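Local coordinates for protein glycine betaine/carnitine/choline ABC transporter (Staphylococcus aureus subsp. aureus Mu50, PDB 3O66) that probably serves as the substrate-binding component of an ABC importer, capturing glycine betaine, carnitine, choline or related compounds for uptake, at residues D108-A113 with Y220-V225. Sequence-based numbering, arbitrary orientation.
Sequences DSYGFA and YAASAV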
# COMPACT_ATOMS: atom_id res chain seq x y z
N ASP A 108 -4.34 7.39 10.89
CA ASP A 108 -5.32 6.37 10.51
C ASP A 108 -5.19 6.14 8.99
O ASP A 108 -4.80 7.04 8.26
CB ASP A 108 -6.74 6.79 10.86
CG ASP A 108 -7.04 6.70 12.36
OD1 ASP A 108 -6.23 6.14 13.14
OD2 ASP A 108 -8.10 7.19 12.76
N SER A 109 -5.53 4.94 8.53
CA SER A 109 -5.30 4.57 7.15
C SER A 109 -6.07 5.37 6.13
O SER A 109 -7.23 5.79 6.36
CB SER A 109 -5.55 3.07 6.94
OG SER A 109 -5.37 2.69 5.57
N TYR A 110 -5.42 5.59 5.00
CA TYR A 110 -6.11 6.08 3.80
C TYR A 110 -7.35 5.25 3.41
O TYR A 110 -8.28 5.77 2.78
CB TYR A 110 -5.15 6.08 2.62
CG TYR A 110 -4.08 7.13 2.72
CD1 TYR A 110 -4.42 8.48 2.82
CD2 TYR A 110 -2.72 6.78 2.69
CE1 TYR A 110 -3.44 9.45 2.89
CE2 TYR A 110 -1.71 7.72 2.78
CZ TYR A 110 -2.08 9.06 2.88
OH TYR A 110 -1.11 10.00 2.94
N GLY A 111 -7.33 3.96 3.76
CA GLY A 111 -8.46 3.07 3.51
C GLY A 111 -8.09 1.87 2.65
O GLY A 111 -8.92 1.00 2.39
N PHE A 112 -6.82 1.81 2.23
CA PHE A 112 -6.33 0.65 1.50
C PHE A 112 -5.15 -0.03 2.22
O PHE A 112 -4.51 0.56 3.09
CB PHE A 112 -5.93 1.03 0.05
CG PHE A 112 -4.71 1.95 -0.06
CD1 PHE A 112 -3.43 1.42 -0.25
CD2 PHE A 112 -4.86 3.34 -0.02
CE1 PHE A 112 -2.32 2.24 -0.38
CE2 PHE A 112 -3.75 4.19 -0.14
CZ PHE A 112 -2.47 3.65 -0.33
N ALA A 113 -4.91 -1.29 1.84
CA ALA A 113 -3.71 -2.06 2.20
C ALA A 113 -2.97 -2.52 0.93
O ALA A 113 -3.61 -2.92 -0.06
CB ALA A 113 -4.09 -3.25 3.07
N TYR A 220 -0.86 -4.49 6.05
CA TYR A 220 -0.05 -3.46 5.47
C TYR A 220 -0.98 -2.31 5.10
O TYR A 220 -1.01 -1.83 3.95
CB TYR A 220 0.67 -4.03 4.23
CG TYR A 220 1.73 -5.03 4.60
CD1 TYR A 220 1.45 -6.40 4.64
CD2 TYR A 220 3.00 -4.61 4.94
CE1 TYR A 220 2.44 -7.34 4.97
CE2 TYR A 220 4.01 -5.53 5.29
CZ TYR A 220 3.72 -6.88 5.30
OH TYR A 220 4.69 -7.77 5.63
N ALA A 221 -1.74 -1.87 6.10
CA ALA A 221 -2.59 -0.69 5.92
C ALA A 221 -1.69 0.53 5.63
O ALA A 221 -0.67 0.71 6.25
CB ALA A 221 -3.41 -0.45 7.16
N ALA A 222 -2.09 1.34 4.66
CA ALA A 222 -1.32 2.51 4.22
C ALA A 222 -1.82 3.79 4.89
O ALA A 222 -3.06 4.02 4.94
CB ALA A 222 -1.46 2.65 2.69
N SER A 223 -0.87 4.61 5.36
CA SER A 223 -1.18 5.89 6.03
C SER A 223 -0.11 6.90 5.73
O SER A 223 1.01 6.52 5.37
CB SER A 223 -1.19 5.72 7.55
OG SER A 223 -2.11 4.75 8.02
N ALA A 224 -0.44 8.18 5.93
CA ALA A 224 0.54 9.25 6.03
C ALA A 224 1.27 9.15 7.38
O ALA A 224 0.70 8.64 8.32
CB ALA A 224 -0.17 10.57 5.96
N VAL A 225 2.52 9.64 7.44
CA VAL A 225 3.25 9.93 8.69
C VAL A 225 3.71 11.39 8.65
O VAL A 225 4.12 11.88 7.60
CB VAL A 225 4.44 8.97 8.87
CG1 VAL A 225 5.33 9.35 10.15
CG2 VAL A 225 3.94 7.52 8.94
O HOH W 1 -3.25 8.44 6.22
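The methyl group of Ala-222 lies over one face of the Phe-112 ring, a CH-pi contact with CB 3.6 Å from the centroid and displaced toward the CE1-CZ rim. The Tyr-110 ring carries a water over the centre of one face; its CE2 and CZ slant across the backbone from Ser-223 to Ala-224, and its OH, hydrogen-bonded to Gly-67 O, passes Ala-224 CB. That water links the segments, donating to Asp-108 O and accepting from Ala-224 N at 2.8 Å. Ala-222 O is gripped twice: by Tyr-110 N at 2.8 Å, in the carbonyl plane, and by Ser-109 OG at 2.7 Å, from above it. With OG anti to its own N (chi1 178°), Ser-109 also accepts from Gly-111 N at 3.0 Å, closing an ST turn. Ala-222 N returns a nearly straight bond (169°) to Phe-112 O. Beyond, Ala-113 and Ala-221 form a single beta bridge. After strand 104-106 the loop thus stays beside strand 222-227, then runs to strand 116-120 of the other sheet; 220-225 crosses back alongside, consistent with the hinge of a two-lobed periplasmic-binding-protein fold. Helix 19-35 packs on Tyr-110 and Phe-112, Met-91 of helix 87-102 on Ser-109, Ala-221 and Ser-223.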